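Local coordinates for protein five-membered-cyclitol-phosphate synthase (Streptomyces citricolor, PDB 6K96) that belongs to the NAD-binding myo-inositol-1-phosphate synthase family and pairs a Rossmann-type nucleotide-binding domain with a mixed-sheet domain, at residues 42-47 against 300-305; 25-30 against 51-56; 192-197 against 270-275. All blocks are in the same frame, centred on the assembly; numbering follows the deposited sequence.

Contact 1 of 3, residues 42-47 against 300-305; sequences IKRPRI and IIDLIR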
ATOM      1  N   ILE B  42      16.575  -9.881 -19.423  1.00 43.54           N
ATOM      2  CA  ILE B  42      16.992  -9.901 -20.853  1.00 43.09           C
ATOM      3  C   ILE B  42      15.843 -10.450 -21.700  1.00 45.66           C
ATOM      4  O   ILE B  42      15.568 -11.647 -21.582  1.00 50.17           O
ATOM      5  CB  ILE B  42      18.272 -10.737 -20.959  1.00 43.35           C
ATOM      6  CG1 ILE B  42      19.341 -10.236 -19.983  1.00 42.95           C
ATOM      7  CG2 ILE B  42      18.767 -10.769 -22.390  1.00 44.08           C
ATOM      8  CD1 ILE B  42      19.595  -8.744 -20.091  1.00 42.90           C
ATOM      9  N   LYS B  43      15.184  -9.617 -22.507  1.00 47.87           N
ATOM     10  CA  LYS B  43      14.080 -10.051 -23.399  1.00 49.92           C
ATOM     11  C   LYS B  43      14.640 -10.859 -24.567  1.00 51.58           C
ATOM     12  O   LYS B  43      13.959 -11.798 -25.005  1.00 56.59           O
ATOM     13  CB  LYS B  43      13.275  -8.895 -24.003  1.00 52.41           C
ATOM     14  CG  LYS B  43      11.828  -9.284 -24.313  1.00 55.42           C
ATOM     15  CD  LYS B  43      11.109  -8.670 -25.517  1.00 59.77           C
ATOM     16  CE  LYS B  43      10.312  -9.717 -26.305  1.00 64.55           C
ATOM     17  NZ  LYS B  43       9.066  -9.202 -26.942  1.00 64.51           N
ATOM     18  N   ARG B  44      15.791 -10.462 -25.101  1.00 50.50           N
ATOM     19  CA  ARG B  44      16.407 -11.061 -26.319  1.00 50.11           C
ATOM     20  C   ARG B  44      17.896 -11.254 -26.050  1.00 47.33           C
ATOM     21  O   ARG B  44      18.641 -10.289 -26.061  1.00 49.16           O
ATOM     22  CB  ARG B  44      16.219 -10.142 -27.531  1.00 52.29           C
ATOM     23  CG  ARG B  44      14.771  -9.787 -27.820  1.00 55.67           C
ATOM     24  CD  ARG B  44      14.535  -9.385 -29.278  1.00 58.76           C
ATOM     25  NE  ARG B  44      13.186  -8.886 -29.480  1.00 60.31           N
ATOM     26  CZ  ARG B  44      12.734  -7.720 -28.977  1.00 65.92           C
ATOM     27  NH1 ARG B  44      13.534  -6.938 -28.257  1.00 66.28           N
ATOM     28  NH2 ARG B  44      11.499  -7.298 -29.235  1.00 68.82           N
ATOM     29  N   PRO B  45      18.367 -12.458 -25.698  1.00 44.91           N
ATOM     30  CA  PRO B  45      19.752 -12.642 -25.285  1.00 43.67           C
ATOM     31  C   PRO B  45      20.779 -12.479 -26.402  1.00 41.85           C
ATOM     32  O   PRO B  45      21.948 -12.418 -26.092  1.00 41.89           O
ATOM     33  CB  PRO B  45      19.799 -14.100 -24.788  1.00 44.83           C
ATOM     34  CG  PRO B  45      18.356 -14.514 -24.540  1.00 44.92           C
ATOM     35  CD  PRO B  45      17.554 -13.674 -25.504  1.00 46.33           C
ATOM     36  N   ARG B  46      20.338 -12.486 -27.650  1.00 40.64           N
ATOM     37  CA  ARG B  46      21.217 -12.138 -28.790  1.00 41.41           C
ATOM     38  C   ARG B  46      20.439 -11.340 -29.833  1.00 41.82           C
ATOM     39  O   ARG B  46      19.238 -11.586 -29.998  1.00 42.78           O
ATOM     40  CB  ARG B  46      21.913 -13.389 -29.330  1.00 41.76           C
ATOM     41  CG  ARG B  46      23.333 -13.446 -28.781  1.00 41.85           C
ATOM     42  CD  ARG B  46      24.028 -14.786 -28.776  1.00 42.86           C
ATOM     43  NE  ARG B  46      24.860 -14.916 -27.587  1.00 42.81           N
ATOM     44  CZ  ARG B  46      25.973 -14.222 -27.349  1.00 42.68           C
ATOM     45  NH1 ARG B  46      26.419 -13.336 -28.223  1.00 42.10           N
ATOM     46  NH2 ARG B  46      26.657 -14.442 -26.232  1.00 42.51           N
ATOM     47  N   ILE B  47      21.115 -10.364 -30.432  1.00 42.39           N
ATOM     48  CA  ILE B  47      20.620  -9.511 -31.550  1.00 42.16           C
ATOM     49  C   ILE B  47      21.749  -9.422 -32.570  1.00 42.71           C
ATOM     50  O   ILE B  47      22.861  -8.979 -32.208  1.00 42.60           O
ATOM     51  CB  ILE B  47      20.212  -8.105 -31.081  1.00 41.21           C
ATOM     52  CG1 ILE B  47      19.300  -8.153 -29.856  1.00 41.34           C
ATOM     53  CG2 ILE B  47      19.569  -7.343 -32.237  1.00 42.02           C
ATOM     54  CD1 ILE B  47      19.004  -6.793 -29.224  1.00 40.80           C
ATOM     55  N   ILE B 300      18.519   0.195 -23.439  1.00 30.73           N
ATOM     56  CA  ILE B 300      19.725   0.624 -24.174  1.00 31.88           C
ATOM     57  C   ILE B 300      20.340  -0.652 -24.752  1.00 33.74           C
ATOM     58  O   ILE B 300      20.527  -0.732 -25.967  1.00 35.39           O
ATOM     59  CB  ILE B 300      20.662   1.464 -23.295  1.00 31.43           C
ATOM     60  CG1 ILE B 300      19.959   2.752 -22.873  1.00 31.72           C
ATOM     61  CG2 ILE B 300      21.939   1.797 -24.032  1.00 31.67           C
ATOM     62  CD1 ILE B 300      20.715   3.575 -21.840  1.00 32.08           C
ATOM     63  N   ILE B 301      20.559  -1.683 -23.953  1.00 35.15           N
ATOM     64  CA  ILE B 301      21.235  -2.916 -24.468  1.00 36.29           C
ATOM     65  C   ILE B 301      20.548  -3.452 -25.732  1.00 37.09           C
ATOM     66  O   ILE B 301      21.233  -4.019 -26.531  1.00 37.93           O
ATOM     67  CB  ILE B 301      21.311  -4.006 -23.396  1.00 36.00           C
ATOM     68  CG1 ILE B 301      22.377  -5.029 -23.770  1.00 35.71           C
ATOM     69  CG2 ILE B 301      19.923  -4.619 -23.188  1.00 36.22           C
ATOM     70  CD1 ILE B 301      23.715  -4.426 -24.006  1.00 35.74           C
ATOM     71  N   ASP B 302      19.230  -3.330 -25.857  1.00 38.69           N
ATOM     72  CA  ASP B 302      18.442  -3.623 -27.082  1.00 40.05           C
ATOM     73  C   ASP B 302      18.903  -2.649 -28.197  1.00 39.87           C
ATOM     74  O   ASP B 302      19.513  -3.111 -29.152  1.00 39.08           O
ATOM     75  CB  ASP B 302      16.948  -3.490 -26.740  1.00 41.63           C
ATOM     76  CG  ASP B 302      16.232  -4.805 -26.496  1.00 45.25           C
ATOM     77  OD1 ASP B 302      15.831  -5.405 -27.490  1.00 50.91           O
ATOM     78  OD2 ASP B 302      16.049  -5.223 -25.317  1.00 48.98           O
ATOM     79  N   LEU B 303      18.702  -1.333 -28.023  1.00 39.00           N
ATOM     80  CA  LEU B 303      18.950  -0.306 -29.067  1.00 39.67           C
ATOM     81  C   LEU B 303      20.416  -0.338 -29.539  1.00 38.82           C
ATOM     82  O   LEU B 303      20.627  -0.234 -30.748  1.00 38.60           O
ATOM     83  CB  LEU B 303      18.581   1.088 -28.530  1.00 39.68           C
ATOM     84  CG  LEU B 303      17.113   1.306 -28.190  1.00 39.13           C
ATOM     85  CD1 LEU B 303      16.900   2.737 -27.771  1.00 39.48           C
ATOM     86  CD2 LEU B 303      16.205   0.966 -29.352  1.00 39.73           C
ATOM     87  N   ILE B 304      21.401  -0.415 -28.646  1.00 37.91           N
ATOM     88  CA  ILE B 304      22.821  -0.333 -29.096  1.00 39.69           C
ATOM     89  C   ILE B 304      23.146  -1.554 -29.948  1.00 41.20           C
ATOM     90  O   ILE B 304      23.996  -1.437 -30.843  1.00 42.53           O
ATOM     91  CB  ILE B 304      23.857  -0.176 -27.978  1.00 39.35           C
ATOM     92  CG1 ILE B 304      23.754  -1.304 -26.955  1.00 40.16           C
ATOM     93  CG2 ILE B 304      23.767   1.207 -27.362  1.00 38.48           C
ATOM     94  CD1 ILE B 304      24.677  -1.120 -25.788  1.00 40.83           C
ATOM     95  N   ARG B 305      22.529  -2.698 -29.674  1.00 42.69           N
ATOM     96  CA  ARG B 305      22.809  -3.913 -30.473  1.00 44.13           C
ATOM     97  C   ARG B 305      22.020  -3.783 -31.779  1.00 44.33           C
ATOM     98  O   ARG B 305      22.531  -4.281 -32.825  1.00 44.97           O
ATOM     99  CB  ARG B 305      22.445  -5.210 -29.750  1.00 44.41           C
ATOM    100  CG  ARG B 305      23.399  -5.654 -28.650  1.00 45.29           C
ATOM    101  CD  ARG B 305      22.647  -6.124 -27.408  1.00 44.71           C
ATOM    102  NE  ARG B 305      22.121  -7.476 -27.374  1.00 45.43           N
ATOM    103  CZ  ARG B 305      21.040  -7.879 -26.684  1.00 44.84           C
ATOM    104  NH1 ARG B 305      20.310  -7.059 -25.958  1.00 44.43           N
ATOM    105  NH2 ARG B 305      20.681  -9.134 -26.707  1.00 45.56           N
TER
HETATM  106  O   HOH W   1      16.839  -7.998 -24.385  1.00 35.07           O
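D302 OD1 is gripped from two directions: R44 NH1 reaches it at 2.9 Å in a salt bridge, and the hydroxyl of Y345 adds a weak hydrogen bond. The two side chains cross at about a right angle, the carboxylate plane stands 85° from the guanidinium plane, and OD1 meets R44 at its edge. The other oxygen, D302 OD2, accepts a hydrogen bond from water 1 at 3.0 Å, and the same water accepts from R44 N at 2.8 Å. Backbone and side chain of R44 are therefore both tied to one aspartate. One turn further along helix 292-313, R305, its chain bent at chi2 and chi3, has NH2 at R44 O; the modelled separation is too short to be trusted in detail. I47 lies across this guanidinium, with CD1 over the centre of one face, 3.4 Å from R305 CZ; a chi2 of 172° extends CD1 there. R305 NE donates to the carbonyl of I50. D302 thus pairs with R44, while R305 serves the carbonyls of R44, just before the hairpin, and of I50 in its second strand; the buried carboxylate, with arginine, water and hydroxyl about it, is probably kept ionised.

Contact 2 of 3, residues 25-30 against 51-56; sequences LYRKMS and GVSDLT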
ATOM      1  N   LEU B  25      28.413  -7.741 -14.745  1.00 51.45           N
ATOM      2  CA  LEU B  25      27.638  -8.666 -13.891  1.00 51.40           C
ATOM      3  C   LEU B  25      27.250  -9.868 -14.748  1.00 51.92           C
ATOM      4  O   LEU B  25      27.521 -10.959 -14.290  1.00 54.49           O
ATOM      5  CB  LEU B  25      26.403  -8.015 -13.263  1.00 50.47           C
ATOM      6  CG  LEU B  25      25.698  -8.855 -12.185  1.00 50.55           C
ATOM      7  CD1 LEU B  25      25.394  -8.041 -10.946  1.00 51.44           C
ATOM      8  CD2 LEU B  25      24.401  -9.493 -12.666  1.00 49.76           C
ATOM      9  N   TYR B  26      26.681  -9.688 -15.943  1.00 51.43           N
ATOM     10  CA  TYR B  26      26.328 -10.830 -16.826  1.00 51.91           C
ATOM     11  C   TYR B  26      27.601 -11.592 -17.201  1.00 54.25           C
ATOM     12  O   TYR B  26      27.473 -12.785 -17.389  1.00 54.89           O
ATOM     13  CB  TYR B  26      25.586 -10.396 -18.093  1.00 50.88           C
ATOM     14  CG  TYR B  26      24.209  -9.890 -17.799  1.00 49.49           C
ATOM     15  CD1 TYR B  26      23.231 -10.757 -17.384  1.00 46.67           C
ATOM     16  CD2 TYR B  26      23.895  -8.538 -17.887  1.00 49.99           C
ATOM     17  CE1 TYR B  26      21.971 -10.302 -17.047  1.00 46.79           C
ATOM     18  CE2 TYR B  26      22.631  -8.063 -17.554  1.00 48.34           C
ATOM     19  CZ  TYR B  26      21.661  -8.954 -17.132  1.00 47.12           C
ATOM     20  OH  TYR B  26      20.418  -8.479 -16.835  1.00 45.62           O
ATOM     21  N   ARG B  27      28.758 -10.936 -17.365  1.00 57.51           N
ATOM     22  CA  ARG B  27      30.010 -11.649 -17.736  1.00 61.27           C
ATOM     23  C   ARG B  27      30.358 -12.623 -16.604  1.00 64.09           C
ATOM     24  O   ARG B  27      30.762 -13.756 -16.919  1.00 64.36           O
ATOM     25  CB  ARG B  27      31.191 -10.712 -18.014  1.00 61.07           C
ATOM     26  CG  ARG B  27      31.872 -11.029 -19.341  1.00 62.15           C
ATOM     27  CD  ARG B  27      33.320 -10.612 -19.545  1.00 62.80           C
ATOM     28  NE  ARG B  27      33.564  -9.187 -19.727  1.00 62.67           N
ATOM     29  CZ  ARG B  27      33.158  -8.456 -20.751  1.00 62.51           C
ATOM     30  NH1 ARG B  27      32.438  -8.982 -21.731  1.00 61.51           N
ATOM     31  NH2 ARG B  27      33.480  -7.175 -20.790  1.00 63.95           N
ATOM     32  N   LYS B  28      30.182 -12.179 -15.352  1.00 65.52           N
ATOM     33  CA  LYS B  28      30.484 -12.917 -14.100  1.00 67.20           C
ATOM     34  C   LYS B  28      29.544 -14.124 -14.014  1.00 67.87           C
ATOM     35  O   LYS B  28      30.045 -15.244 -13.764  1.00 68.17           O
ATOM     36  CB  LYS B  28      30.380 -11.990 -12.877  1.00 69.64           C
ATOM     37  CG  LYS B  28      30.683 -12.632 -11.525  1.00 73.31           C
ATOM     38  CD  LYS B  28      29.841 -12.121 -10.341  1.00 75.97           C
ATOM     39  CE  LYS B  28      28.496 -12.828 -10.205  1.00 78.42           C
ATOM     40  NZ  LYS B  28      27.672 -12.348  -9.061  1.00 77.25           N
ATOM     41  N   MET B  29      28.249 -13.910 -14.256  1.00 64.94           N
ATOM     42  CA  MET B  29      27.207 -14.974 -14.215  1.00 65.29           C
ATOM     43  C   MET B  29      27.520 -16.068 -15.252  1.00 65.52           C
ATOM     44  O   MET B  29      27.194 -17.246 -14.946  1.00 64.89           O
ATOM     45  CB  MET B  29      25.806 -14.396 -14.456  1.00 64.86           C
ATOM     46  CG  MET B  29      25.246 -13.621 -13.243  1.00 65.09           C
ATOM     47  SD  MET B  29      23.730 -12.638 -13.576  1.00 63.34           S
ATOM     48  CE  MET B  29      22.557 -13.945 -13.929  1.00 64.71           C
ATOM     49  N   SER B  30      28.107 -15.714 -16.412  1.00 62.47           N
ATOM     50  CA  SER B  30      28.561 -16.662 -17.468  1.00 63.14           C
ATOM     51  C   SER B  30      29.590 -17.631 -16.874  1.00 64.24           C
ATOM     52  O   SER B  30      29.453 -18.869 -17.062  1.00 62.16           O
ATOM     53  CB  SER B  30      29.175 -15.971 -18.648  1.00 63.41           C
ATOM     54  OG  SER B  30      28.195 -15.434 -19.507  1.00 66.21           O
ATOM     55  N   GLY B  51      25.643 -10.617 -27.848  1.00 46.41           N
ATOM     56  CA  GLY B  51      25.207 -10.918 -26.481  1.00 46.88           C
ATOM     57  C   GLY B  51      25.164  -9.675 -25.638  1.00 46.55           C
ATOM     58  O   GLY B  51      25.742  -8.651 -26.007  1.00 45.50           O
ATOM     59  N   VAL B  52      24.571  -9.829 -24.473  1.00 47.80           N
ATOM     60  CA  VAL B  52      24.264  -8.698 -23.563  1.00 48.00           C
ATOM     61  C   VAL B  52      25.578  -8.175 -22.947  1.00 48.40           C
ATOM     62  O   VAL B  52      25.568  -7.071 -22.359  1.00 45.43           O
ATOM     63  CB  VAL B  52      23.218  -9.215 -22.565  1.00 48.12           C
ATOM     64  CG1 VAL B  52      23.571  -8.926 -21.121  1.00 48.97           C
ATOM     65  CG2 VAL B  52      21.849  -8.684 -22.946  1.00 48.17           C
ATOM     66  N   SER B  53      26.678  -8.921 -23.120  1.00 49.24           N
ATOM     67  CA  SER B  53      27.979  -8.667 -22.456  1.00 50.00           C
ATOM     68  C   SER B  53      29.032  -8.225 -23.478  1.00 50.95           C
ATOM     69  O   SER B  53      30.178  -7.964 -23.061  1.00 50.52           O
ATOM     70  CB  SER B  53      28.413  -9.913 -21.728  1.00 51.34           C
ATOM     71  OG  SER B  53      28.851  -9.609 -20.413  1.00 51.39           O
ATOM     72  N   ASP B  54      28.659  -8.161 -24.764  1.00 51.68           N
ATOM     73  CA  ASP B  54      29.601  -8.036 -25.907  1.00 52.82           C
ATOM     74  C   ASP B  54      29.767  -6.553 -26.246  1.00 53.99           C
ATOM     75  O   ASP B  54      29.305  -6.113 -27.329  1.00 54.66           O
ATOM     76  CB  ASP B  54      29.138  -8.915 -27.073  1.00 53.48           C
ATOM     77  CG  ASP B  54      29.269 -10.415 -26.778  1.00 53.86           C
ATOM     78  OD1 ASP B  54      30.163 -10.767 -25.992  1.00 55.67           O
ATOM     79  OD2 ASP B  54      28.470 -11.226 -27.317  1.00 51.64           O
ATOM     80  N   LEU B  55      30.423  -5.851 -25.320  1.00 53.46           N
ATOM     81  CA  LEU B  55      30.497  -4.373 -25.170  1.00 52.25           C
ATOM     82  C   LEU B  55      31.944  -3.974 -24.863  1.00 51.45           C
ATOM     83  O   LEU B  55      32.488  -4.382 -23.803  1.00 49.60           O
ATOM     84  CB  LEU B  55      29.595  -3.958 -23.999  1.00 52.41           C
ATOM     85  CG  LEU B  55      28.589  -2.847 -24.239  1.00 51.54           C
ATOM     86  CD1 LEU B  55      27.882  -3.030 -25.562  1.00 53.19           C
ATOM     87  CD2 LEU B  55      27.565  -2.834 -23.125  1.00 52.11           C
ATOM     88  N   THR B  56      32.532  -3.153 -25.721  1.00 49.89           N
ATOM     89  CA  THR B  56      33.848  -2.527 -25.449  1.00 49.83           C
ATOM     90  C   THR B  56      33.633  -1.016 -25.459  1.00 49.77           C
ATOM     91  O   THR B  56      33.258  -0.490 -26.475  1.00 50.30           O
ATOM     92  CB  THR B  56      34.912  -3.020 -26.436  1.00 50.42           C
ATOM     93  OG1 THR B  56      34.349  -3.995 -27.311  1.00 51.28           O
ATOM     94  CG2 THR B  56      36.113  -3.637 -25.746  1.00 51.29           C
TER
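Apolar packing joins Y26 and V52. V52 CG1 sits over one face of the tyrosine ring, toward one side of it, 3.3 Å from Y26 CD2 and 3.5 Å from Y26 CG. The CB of Y26 already points toward segment 51-56, and a chi1 of -69° sets CG anti to the carbonyl carbon. At the far end of the ring, Y26 OH bonds to the carbonyl of P40 and to A278 N of the second subunit, whose W277 meets the ring edge to face.

The polar contacts centre on R27 and S53. R27 bends at chi3, and its NH1 reaches S53 O at 2.8 Å, a weak bond with an N-H...O angle of only 127°; its NE has a firmer partner in E24. S53 OG rests 3.5 Å from R27 CG and gives its own hydrogen bond to the helix backbone at A23 O.

Turn bonds shape the second segment. G51 to D54 form a type I beta turn, closed by D54 N to G51 O at 3.2 Å. The D54 side chain folds back over it, with G51 N meeting the anti side of OD2 at 2.9 Å, 29° out of the carboxylate plane.

Helix 14-31 is the link of a right-handed beta-alpha-beta unit of the Rossmann type: it follows strand 5-10, and strand 55-62 lies parallel beside that strand. The turn leads straight into strand 55-62, where L55 packs against L19 and A23 of the helix, I5 and L7 of strand 5-10, and I304 of helix 292-313.

Contact 3 of 3, residues 192-197 against 270-275; sequences VVHRAL and LNIEGL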
ATOM      1  N   VAL B 192       3.164   2.714 -18.308  1.00 32.33           N
ATOM      2  CA  VAL B 192       2.620   1.453 -18.870  1.00 32.19           C
ATOM      3  C   VAL B 192       1.846   0.728 -17.764  1.00 29.77           C
ATOM      4  O   VAL B 192       0.788   0.211 -18.081  1.00 29.78           O
ATOM      5  CB  VAL B 192       3.709   0.577 -19.514  1.00 34.74           C
ATOM      6  CG1 VAL B 192       4.679  -0.030 -18.480  1.00 35.79           C
ATOM      7  CG2 VAL B 192       3.055  -0.525 -20.331  1.00 35.85           C
ATOM      8  N   VAL B 193       2.284   0.752 -16.513  1.00 27.66           N
ATOM      9  CA  VAL B 193       1.479   0.144 -15.414  1.00 27.28           C
ATOM     10  C   VAL B 193       0.181   0.916 -15.254  1.00 26.78           C
ATOM     11  O   VAL B 193      -0.848   0.307 -15.197  1.00 26.54           O
ATOM     12  CB  VAL B 193       2.170   0.068 -14.043  1.00 27.19           C
ATOM     13  CG1 VAL B 193       1.235  -0.559 -13.023  1.00 27.43           C
ATOM     14  CG2 VAL B 193       3.479  -0.671 -14.095  1.00 27.35           C
ATOM     15  N   HIS B 194       0.231   2.235 -15.122  1.00 26.93           N
ATOM     16  CA  HIS B 194      -1.010   3.024 -14.896  1.00 27.00           C
ATOM     17  C   HIS B 194      -2.000   2.744 -16.033  1.00 27.66           C
ATOM     18  O   HIS B 194      -3.195   2.488 -15.782  1.00 27.06           O
ATOM     19  CB  HIS B 194      -0.673   4.505 -14.771  1.00 26.63           C
ATOM     20  CG  HIS B 194      -1.787   5.328 -14.242  1.00 26.53           C
ATOM     21  ND1 HIS B 194      -1.574   6.597 -13.804  1.00 26.57           N
ATOM     22  CD2 HIS B 194      -3.080   5.053 -13.999  1.00 26.68           C
ATOM     23  CE1 HIS B 194      -2.702   7.078 -13.322  1.00 26.73           C
ATOM     24  NE2 HIS B 194      -3.633   6.159 -13.428  1.00 26.94           N
ATOM     25  N   ARG B 195      -1.476   2.764 -17.252  1.00 28.99           N
ATOM     26  CA  ARG B 195      -2.250   2.685 -18.513  1.00 31.12           C
ATOM     27  C   ARG B 195      -2.907   1.304 -18.603  1.00 29.62           C
ATOM     28  O   ARG B 195      -4.032   1.251 -19.039  1.00 28.76           O
ATOM     29  CB  ARG B 195      -1.277   3.060 -19.654  1.00 34.32           C
ATOM     30  CG  ARG B 195      -1.785   2.857 -21.070  1.00 38.27           C
ATOM     31  CD  ARG B 195      -0.649   2.983 -22.100  1.00 42.29           C
ATOM     32  NE  ARG B 195      -1.238   2.831 -23.432  1.00 46.56           N
ATOM     33  CZ  ARG B 195      -1.309   3.774 -24.389  1.00 51.24           C
ATOM     34  NH1 ARG B 195      -0.748   4.963 -24.226  1.00 51.87           N
ATOM     35  NH2 ARG B 195      -1.924   3.508 -25.534  1.00 53.04           N
ATOM     36  N   ALA B 196      -2.174   0.240 -18.251  1.00 28.82           N
ATOM     37  CA  ALA B 196      -2.657  -1.148 -18.309  1.00 28.97           C
ATOM     38  C   ALA B 196      -3.860  -1.279 -17.369  1.00 28.74           C
ATOM     39  O   ALA B 196      -4.856  -1.939 -17.767  1.00 29.72           O
ATOM     40  CB  ALA B 196      -1.562  -2.120 -17.929  1.00 29.42           C
ATOM     41  N   LEU B 197      -3.777  -0.697 -16.176  1.00 27.45           N
ATOM     42  CA  LEU B 197      -4.835  -0.831 -15.154  1.00 27.41           C
ATOM     43  C   LEU B 197      -6.043  -0.058 -15.625  1.00 27.79           C
ATOM     44  O   LEU B 197      -7.164  -0.553 -15.432  1.00 28.63           O
ATOM     45  CB  LEU B 197      -4.348  -0.381 -13.769  1.00 26.87           C
ATOM     46  CG  LEU B 197      -3.367  -1.363 -13.125  1.00 26.73           C
ATOM     47  CD1 LEU B 197      -2.731  -0.845 -11.845  1.00 26.54           C
ATOM     48  CD2 LEU B 197      -4.035  -2.696 -12.889  1.00 26.93           C
ATOM     49  N   LEU B 270       0.103   4.935  -7.226  1.00 30.10           N
ATOM     50  CA  LEU B 270      -1.066   5.304  -8.036  1.00 30.03           C
ATOM     51  C   LEU B 270      -2.333   4.884  -7.309  1.00 29.44           C
ATOM     52  O   LEU B 270      -2.242   4.153  -6.306  1.00 29.48           O
ATOM     53  CB  LEU B 270      -0.887   4.861  -9.490  1.00 30.35           C
ATOM     54  CG  LEU B 270      -0.940   3.390  -9.799  1.00 30.93           C
ATOM     55  CD1 LEU B 270      -2.401   2.955  -9.788  1.00 31.35           C
ATOM     56  CD2 LEU B 270      -0.254   3.081 -11.141  1.00 30.70           C
ATOM     57  N   ASN B 271      -3.381   5.625  -7.631  1.00 28.95           N
ATOM     58  CA  ASN B 271      -4.753   5.454  -7.110  1.00 28.25           C
ATOM     59  C   ASN B 271      -5.679   5.436  -8.314  1.00 27.67           C
ATOM     60  O   ASN B 271      -5.488   6.286  -9.201  1.00 27.27           O
ATOM     61  CB  ASN B 271      -5.193   6.573  -6.171  1.00 28.19           C
ATOM     62  CG  ASN B 271      -6.539   6.251  -5.569  1.00 28.34           C
ATOM     63  OD1 ASN B 271      -7.545   6.866  -5.904  1.00 28.37           O
ATOM     64  ND2 ASN B 271      -6.581   5.209  -4.755  1.00 27.86           N
ATOM     65  N   ILE B 272      -6.582   4.467  -8.355  1.00 27.29           N
ATOM     66  CA  ILE B 272      -7.683   4.407  -9.350  1.00 27.39           C
ATOM     67  C   ILE B 272      -8.955   4.138  -8.589  1.00 27.77           C
ATOM     68  O   ILE B 272      -8.919   3.301  -7.748  1.00 27.61           O
ATOM     69  CB  ILE B 272      -7.468   3.354 -10.444  1.00 26.95           C
ATOM     70  CG1 ILE B 272      -6.193   3.606 -11.242  1.00 26.34           C
ATOM     71  CG2 ILE B 272      -8.723   3.280 -11.304  1.00 27.13           C
ATOM     72  CD1 ILE B 272      -5.627   2.362 -11.812  1.00 26.31           C
ATOM     73  N   GLU B 273      -9.987   4.918  -8.869  1.00 28.80           N
ATOM     74  CA  GLU B 273     -11.287   4.871  -8.180  1.00 29.74           C
ATOM     75  C   GLU B 273     -12.305   4.643  -9.268  1.00 29.39           C
ATOM     76  O   GLU B 273     -12.665   5.587  -9.925  1.00 29.36           O
ATOM     77  CB  GLU B 273     -11.566   6.164  -7.405  1.00 31.12           C
ATOM     78  CG  GLU B 273     -10.642   6.373  -6.213  1.00 32.28           C
ATOM     79  CD  GLU B 273     -10.714   5.303  -5.104  1.00 33.99           C
ATOM     80  OE1 GLU B 273     -11.791   4.624  -4.927  1.00 33.93           O
ATOM     81  OE2 GLU B 273      -9.664   5.138  -4.397  1.00 36.39           O
ATOM     82  N   GLY B 274     -12.741   3.402  -9.439  1.00 28.98           N
ATOM     83  CA  GLY B 274     -13.767   3.049 -10.438  1.00 28.58           C
ATOM     84  C   GLY B 274     -15.134   3.026  -9.824  1.00 28.43           C
ATOM     85  O   GLY B 274     -15.270   3.088  -8.602  1.00 28.38           O
ATOM     86  N   LEU B 275     -16.137   2.900 -10.655  1.00 28.71           N
ATOM     87  CA  LEU B 275     -17.514   2.651 -10.174  1.00 29.37           C
ATOM     88  C   LEU B 275     -18.012   1.458 -10.989  1.00 29.38           C
ATOM     89  O   LEU B 275     -17.708   1.366 -12.218  1.00 29.48           O
ATOM     90  CB  LEU B 275     -18.428   3.877 -10.315  1.00 29.80           C
ATOM     91  CG  LEU B 275     -17.892   5.197  -9.733  1.00 29.87           C
ATOM     92  CD1 LEU B 275     -18.596   6.419 -10.334  1.00 30.01           C
ATOM     93  CD2 LEU B 275     -17.999   5.223  -8.205  1.00 30.01           C
TER
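L270 lays its CD2 methyl against the backbone and root of H194, 3.8 Å from H194 CA and 3.9 Å from H194 CB. Its chi1 of 71° holds CG in the crowded position between the backbone N and the carbonyl carbon. The two branches then divide the work: CD2 also approaches V193 CG1, while CD1 faces L197 CD1 at 4.3 Å. Two residues on, I272 projects from the same face of the strand and sets CD1 3.6 Å from L197 CB, so the leucine is touched at its base by I272 and at its tip by L270.

The imidazole of H194 lies beside these side chains. CG is anti to the backbone N (chi1 -167°), and NE2 comes within 4.2 Å of I272 CG1, which is oblique to the ring. Both ring nitrogens find partners on strand 207-217: NE2 bonds to S211 OG and ND1 to Q213 NE2. S211 OG is also bonded to N271 O, which links the histidine to the backbone of strand 265-275.

N271 points away, to the other face of the sheet, where its ND2 donates to E273 OE2 at 3.1 Å. The axes of 192-197 and 270-275 come within 10.1 Å of each other and differ in direction by 11°, and the helix covers one face of the mixed sheet. V193 and L197 also pack on L197 and V193 of the second subunit, a reciprocal exchange.

No hydrogen bond crosses between the two segments. Apolar methyls hold helix to strand, and the buried polar atoms of H194 are satisfied by the neighbouring strand instead.

How the contacts relate
Contacts 1 and 2 form one continuous region of the nucleotide-binding domain, with centres 12 Å apart. R46 NH1 joins them in a salt bridge to D54 OD2 at 3.1 Å, and I301 CD1 packs on V52 O at 3.6 Å. Contact 3 lies in the other domain, its centre about 30 Å from that of contact 1 and about 37 Å from that of contact 2. The side chains of D302 in contact 1 and V193 in contact 3 are each about 13 Å from the bound NAD, so neither touches it. Helices 14-31 and 292-313, used by contacts 2 and 1, also carry the sodium-site residues N15 and S293. All three contacts touch the second subunit.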